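Long-range contacts in migration inhibitory factor (Trichinella spiralis, PDB 1HFO), which belongs to the macrophage migration inhibitory factor family, whose small alpha/beta subunits assemble here as a trimer: residues G59-G65 with Y95-L101; F18-S23 with V37-I41. One frame throughout, in Å; residues are numbered along the deposited sequence.

Interaction 1: residues G59-G65 with Y95-L101; sequences GTLMSIG and YIHFVNL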
loop_
_atom_site.group_PDB
_atom_site.type_symbol
_atom_site.label_atom_id
_atom_site.label_comp_id
_atom_site.label_asym_id
_atom_site.label_seq_id
_atom_site.Cartn_x
_atom_site.Cartn_y
_atom_site.Cartn_z
ATOM N N GLY A 59 1.305 -6.946 -5.241
ATOM C CA GLY A 59 0.692 -6.905 -3.927
ATOM C C GLY A 59 1.672 -7.234 -2.841
ATOM O O GLY A 59 2.867 -7.390 -3.077
ATOM N N THR A 60 1.151 -7.385 -1.634
ATOM C CA THR A 60 1.991 -7.664 -0.491
ATOM C C THR A 60 1.341 -8.715 0.375
ATOM O O THR A 60 0.130 -8.740 0.473
ATOM C CB THR A 60 2.140 -6.370 0.356
ATOM O OG1 THR A 60 2.718 -5.335 -0.451
ATOM C CG2 THR A 60 3.014 -6.601 1.585
ATOM N N LEU A 61 2.139 -9.594 0.958
ATOM C CA LEU A 61 1.636 -10.570 1.915
ATOM C C LEU A 61 2.424 -10.289 3.188
ATOM O O LEU A 61 3.637 -10.498 3.227
ATOM C CB LEU A 61 1.895 -12.013 1.461
ATOM C CG LEU A 61 1.520 -13.016 2.556
ATOM C CD1 LEU A 61 0.008 -13.006 2.666
ATOM C CD2 LEU A 61 2.032 -14.415 2.260
ATOM N N MET A 62 1.760 -9.790 4.233
ATOM C CA MET A 62 2.473 -9.513 5.474
ATOM C C MET A 62 1.914 -10.366 6.605
ATOM O O MET A 62 0.721 -10.672 6.636
ATOM C CB MET A 62 2.387 -8.028 5.831
ATOM C CG MET A 62 0.999 -7.474 5.926
ATOM S SD MET A 62 1.073 -5.673 6.243
ATOM C CE MET A 62 0.499 -5.011 4.695
ATOM N N SER A 63 2.786 -10.756 7.524
ATOM C CA SER A 63 2.374 -11.591 8.649
ATOM C C SER A 63 3.403 -11.598 9.759
ATOM O O SER A 63 4.603 -11.436 9.509
ATOM C CB SER A 63 2.151 -13.029 8.153
ATOM O OG SER A 63 1.768 -13.884 9.205
ATOM N N ILE A 64 2.950 -11.792 10.995
ATOM C CA ILE A 64 3.886 -11.853 12.101
ATOM C C ILE A 64 4.349 -13.312 12.133
ATOM O O ILE A 64 3.652 -14.186 12.637
ATOM C CB ILE A 64 3.209 -11.475 13.446
ATOM C CG1 ILE A 64 2.689 -10.034 13.356
ATOM C CG2 ILE A 64 4.170 -11.701 14.571
ATOM C CD1 ILE A 64 1.632 -9.661 14.413
ATOM N N GLY A 65 5.511 -13.565 11.544
ATOM C CA GLY A 65 6.022 -14.921 11.494
ATOM C C GLY A 65 5.517 -15.688 10.280
ATOM O O GLY A 65 4.560 -15.292 9.607
ATOM N N TYR A 95 3.871 -9.206 -9.050
ATOM C CA TYR A 95 4.908 -9.130 -8.039
ATOM C C TYR A 95 4.222 -9.249 -6.691
ATOM O O TYR A 95 3.139 -8.703 -6.506
ATOM C CB TYR A 95 5.606 -7.773 -8.039
ATOM C CG TYR A 95 6.679 -7.589 -9.070
ATOM C CD1 TYR A 95 7.729 -8.497 -9.186
ATOM C CD2 TYR A 95 6.679 -6.466 -9.888
ATOM C CE1 TYR A 95 8.766 -8.278 -10.107
ATOM C CE2 TYR A 95 7.706 -6.237 -10.806
ATOM C CZ TYR A 95 8.740 -7.144 -10.909
ATOM O OH TYR A 95 9.750 -6.909 -11.824
ATOM N N ILE A 96 4.867 -9.942 -5.768
ATOM C CA ILE A 96 4.350 -10.044 -4.411
ATOM C C ILE A 96 5.490 -9.741 -3.438
ATOM O O ILE A 96 6.538 -10.385 -3.473
ATOM C CB ILE A 96 3.782 -11.447 -4.085
ATOM C CG1 ILE A 96 2.577 -11.743 -4.982
ATOM C CG2 ILE A 96 3.393 -11.504 -2.584
ATOM C CD1 ILE A 96 1.498 -10.668 -4.992
ATOM N N HIS A 97 5.280 -8.754 -2.571
ATOM C CA HIS A 97 6.283 -8.413 -1.587
ATOM C C HIS A 97 5.942 -9.132 -0.293
ATOM O O HIS A 97 4.850 -8.938 0.258
ATOM C CB HIS A 97 6.308 -6.910 -1.302
ATOM C CG HIS A 97 7.437 -6.502 -0.404
ATOM N ND1 HIS A 97 7.427 -5.334 0.329
ATOM C CD2 HIS A 97 8.601 -7.124 -0.100
ATOM C CE1 HIS A 97 8.535 -5.256 1.044
ATOM N NE2 HIS A 97 9.264 -6.329 0.804
ATOM N N PHE A 98 6.868 -9.956 0.175
ATOM C CA PHE A 98 6.687 -10.717 1.406
ATOM C C PHE A 98 7.286 -9.942 2.577
ATOM O O PHE A 98 8.467 -9.564 2.566
ATOM C CB PHE A 98 7.344 -12.096 1.265
ATOM C CG PHE A 98 6.725 -12.952 0.188
ATOM C CD1 PHE A 98 5.466 -13.525 0.372
ATOM C CD2 PHE A 98 7.392 -13.170 -1.022
ATOM C CE1 PHE A 98 4.871 -14.301 -0.627
ATOM C CE2 PHE A 98 6.809 -13.947 -2.032
ATOM C CZ PHE A 98 5.546 -14.514 -1.838
ATOM N N VAL A 99 6.452 -9.683 3.580
ATOM C CA VAL A 99 6.878 -8.920 4.743
ATOM C C VAL A 99 6.677 -9.638 6.063
ATOM O O VAL A 99 5.555 -10.014 6.404
ATOM C CB VAL A 99 6.113 -7.582 4.818
ATOM C CG1 VAL A 99 6.630 -6.765 5.984
ATOM C CG2 VAL A 99 6.250 -6.819 3.495
ATOM N N ASN A 100 7.760 -9.810 6.811
ATOM C CA ASN A 100 7.718 -10.454 8.118
ATOM C C ASN A 100 7.588 -9.312 9.130
ATOM O O ASN A 100 8.519 -8.526 9.309
ATOM C CB ASN A 100 9.013 -11.241 8.336
ATOM C CG ASN A 100 9.126 -11.837 9.732
ATOM O OD1 ASN A 100 8.128 -12.047 10.424
ATOM N ND2 ASN A 100 10.362 -12.136 10.142
ATOM N N LEU A 101 6.422 -9.206 9.761
ATOM C CA LEU A 101 6.146 -8.140 10.725
ATOM C C LEU A 101 6.543 -8.479 12.158
ATOM O O LEU A 101 6.564 -9.641 12.549
ATOM C CB LEU A 101 4.642 -7.831 10.717
ATOM C CG LEU A 101 4.043 -7.549 9.337
ATOM C CD1 LEU A 101 2.533 -7.773 9.324
ATOM C CD2 LEU A 101 4.383 -6.125 8.940
HETATM O O HOH W 1 4.941 -3.852 0.474
#
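G59-G65 and Y95-L101 pair as neighbouring parallel strands, the two ends of a beta-alpha-beta unit joined through helix 69-87 in the four-stranded sheet of the MIF fold. The strand directions differ by 23°, and six backbone hydrogen bonds alternate from G59 N to Y95 O, through the nearly straight V99 N to L61 O bond (172° at hydrogen), to L101 N on S63 O. That last donor stands above the carbonyl plane of S63. Side chains then sort by face. L61 and F98 share the face that packs on helices 18-30 and 69-87: CD2 of L61 meets CD1 of F98 at 4.0 Å, at the edge of the ring and near its plane, while CG2 of I96 lies over a ring face, offset toward the rim. T60, M62, H97 and V99 occupy the other face. Water 1 links T60 OG1 (2.8 Å) to H97 ND1 (2.9 Å), sitting in the imidazole plane, and V99 CG2 rests against a face of the same ring, 3.6 Å above it and offset toward the rim, so the imidazole is met both at its edge and on a face. CG2 of V99 also meets T60 CG2 at 3.8 Å. M62 places CG between its own N and carbonyl carbon (chi1 55°), which swings CG and SD away from Y95-L101; its CB packs 3.5 Å from CD1 of L101. Beyond L101, H97 of the third subunit packs on this leucine. Past the last ladder bond, a side-chain bond joins the segments: with CG anti to its N, N100 extends OD1 across to G65 N at 3.2 Å.

Interaction 2: residues F18-S23 with V37-I41; sequences FLSSTS and VAVHI
Two donors grip the carbonyl oxygen of L19, and one of them, S23 OG, also ties the helix to V37 through water. S23 OG donates to L19 O at 2.7 Å and S23 N reaches the same oxygen from the opposite face of the carbonyl plane. Water 2 donates both to S23 OG (2.6 Å) and to V37 O (2.7 Å), a bridge from the helix to V37, just before the strand. With OG anti to its carbonyl carbon (chi1 -65°), S23 can turn back along the helix to L19 O while OG lies 3.4 Å from CG2 of V39. One residue earlier the pattern recurs: T22 OG1 and T22 N approach F18 O from opposite faces, and OG1 sits over the centre of the F18 ring, 3.3 Å above its plane. T22 OG1 has a further hydrogen-bond partner in H82 of helix 69-87. This leaves the methyl of T22 as the part that meets the strand, CG2 lying 3.7 Å from V39 CG1. V39 lies at the middle of the contact: CG1 touches T22 CG2 and L19 CD2, the leucine and valine sliding past each other in opposite directions, and CG2 faces S23. F18 reaches I41, further along the strand, its CE2 3.9 Å from I41 CD1, which approaches the ring obliquely. The axes lie 8.4 Å apart at 134°, and V37, V39 and I41 direct CB toward the helix. A38 to I41 continue the sheet into a strand of the third subunit. This is the helix-on-sheet packing of a beta-alpha-beta unit, strand 2-7, helix 18-30 and strand 38-42, in the MIF fold.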
loop_
_atom_site.group_PDB
_atom_site.type_symbol
_atom_site.label_atom_id
_atom_site.label_comp_id
_atom_site.label_asym_id
_atom_site.label_seq_id
_atom_site.Cartn_x
_atom_site.Cartn_y
_atom_site.Cartn_z
ATOM N N PHE A 18 -13.238 -15.773 -4.663
ATOM C CA PHE A 18 -11.853 -15.322 -4.584
ATOM C C PHE A 18 -11.409 -15.054 -3.136
ATOM O O PHE A 18 -10.351 -15.515 -2.715
ATOM C CB PHE A 18 -11.657 -14.046 -5.401
ATOM C CG PHE A 18 -10.261 -13.513 -5.329
ATOM C CD1 PHE A 18 -9.228 -14.163 -5.995
ATOM C CD2 PHE A 18 -9.962 -12.422 -4.527
ATOM C CE1 PHE A 18 -7.909 -13.750 -5.865
ATOM C CE2 PHE A 18 -8.621 -11.987 -4.379
ATOM C CZ PHE A 18 -7.599 -12.656 -5.050
ATOM N N LEU A 19 -12.219 -14.313 -2.390
ATOM C CA LEU A 19 -11.871 -13.971 -1.013
ATOM C C LEU A 19 -11.806 -15.219 -0.150
ATOM O O LEU A 19 -10.885 -15.386 0.643
ATOM C CB LEU A 19 -12.872 -12.965 -0.446
ATOM C CG LEU A 19 -12.868 -11.619 -1.180
ATOM C CD1 LEU A 19 -13.985 -10.740 -0.680
ATOM C CD2 LEU A 19 -11.504 -10.953 -0.996
ATOM N N SER A 20 -12.767 -16.126 -0.308
ATOM C CA SER A 20 -12.711 -17.331 0.495
ATOM C C SER A 20 -11.493 -18.205 0.164
ATOM O O SER A 20 -10.772 -18.632 1.059
ATOM C CB SER A 20 -14.003 -18.153 0.327
ATOM O OG SER A 20 -14.156 -18.611 -1.005
ATOM N N SER A 21 -11.260 -18.470 -1.120
ATOM C CA SER A 21 -10.147 -19.330 -1.503
ATOM C C SER A 21 -8.801 -18.729 -1.137
ATOM O O SER A 21 -7.884 -19.459 -0.780
ATOM C CB SER A 21 -10.166 -19.643 -3.003
ATOM O OG SER A 21 -10.095 -18.486 -3.815
ATOM N N THR A 22 -8.700 -17.410 -1.240
ATOM C CA THR A 22 -7.456 -16.725 -0.919
ATOM C C THR A 22 -7.278 -16.718 0.606
ATOM O O THR A 22 -6.183 -16.968 1.110
ATOM C CB THR A 22 -7.483 -15.296 -1.497
ATOM O OG1 THR A 22 -7.801 -15.347 -2.904
ATOM C CG2 THR A 22 -6.135 -14.630 -1.314
ATOM N N SER A 23 -8.361 -16.470 1.340
ATOM C CA SER A 23 -8.268 -16.476 2.816
ATOM C C SER A 23 -7.801 -17.852 3.293
ATOM O O SER A 23 -6.952 -17.982 4.169
ATOM C CB SER A 23 -9.617 -16.189 3.450
ATOM O OG SER A 23 -10.072 -14.885 3.166
ATOM N N VAL A 37 -7.001 -13.679 9.222
ATOM C CA VAL A 37 -6.602 -13.442 7.832
ATOM C C VAL A 37 -7.452 -12.397 7.122
ATOM O O VAL A 37 -8.692 -12.510 7.069
ATOM C CB VAL A 37 -6.662 -14.740 7.010
ATOM C CG1 VAL A 37 -6.289 -14.445 5.539
ATOM C CG2 VAL A 37 -5.731 -15.756 7.598
ATOM N N ALA A 38 -6.793 -11.371 6.579
ATOM C CA ALA A 38 -7.503 -10.339 5.842
ATOM C C ALA A 38 -7.026 -10.394 4.404
ATOM O O ALA A 38 -5.827 -10.526 4.137
ATOM C CB ALA A 38 -7.235 -8.947 6.437
ATOM N N VAL A 39 -7.985 -10.319 3.493
ATOM C CA VAL A 39 -7.699 -10.346 2.062
ATOM C C VAL A 39 -8.354 -9.155 1.407
ATOM O O VAL A 39 -9.528 -8.866 1.629
ATOM C CB VAL A 39 -8.238 -11.624 1.412
ATOM C CG1 VAL A 39 -7.944 -11.583 -0.124
ATOM C CG2 VAL A 39 -7.577 -12.836 2.034
ATOM N N HIS A 40 -7.597 -8.487 0.534
ATOM C CA HIS A 40 -8.080 -7.299 -0.142
ATOM C C HIS A 40 -7.627 -7.321 -1.596
ATOM O O HIS A 40 -6.482 -7.678 -1.864
ATOM C CB HIS A 40 -7.460 -6.072 0.516
ATOM C CG HIS A 40 -7.592 -4.813 -0.283
ATOM N ND1 HIS A 40 -6.505 -4.035 -0.622
ATOM C CD2 HIS A 40 -8.680 -4.173 -0.769
ATOM C CE1 HIS A 40 -6.921 -2.967 -1.278
ATOM N NE2 HIS A 40 -8.236 -3.026 -1.379
ATOM N N ILE A 41 -8.531 -6.959 -2.501
ATOM C CA ILE A 41 -8.169 -6.852 -3.914
ATOM C C ILE A 41 -8.767 -5.558 -4.430
ATOM O O ILE A 41 -9.956 -5.285 -4.259
ATOM C CB ILE A 41 -8.661 -8.042 -4.771
ATOM C CG1 ILE A 41 -8.098 -7.898 -6.190
ATOM C CG2 ILE A 41 -10.187 -8.084 -4.788
ATOM C CD1 ILE A 41 -8.220 -9.173 -7.036
HETATM O O HOH W 2 -10.355 -13.004 5.002
#

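How the interactions relate
Both interactions involve the same four-stranded sheet, and each belongs to one of the chain's two beta-alpha-beta units. Their centres lie 14 Å apart on opposite sides of the chain's centre, without touching. Interaction 1 is strand pairing within the sheet, held by repeated backbone hydrogen bonds and only partly buried; interaction 2 packs a helix on the sheet, is buried, and relies on apolar contacts with one water bridge. The paired strands bury 586 Å² between them, the helix-strand contact 328 Å². Strands 94-100 and 38-42 are the outermost of the chain's sheet, and each is extended by a strand of another subunit, so both contacts border the trimer interfaces.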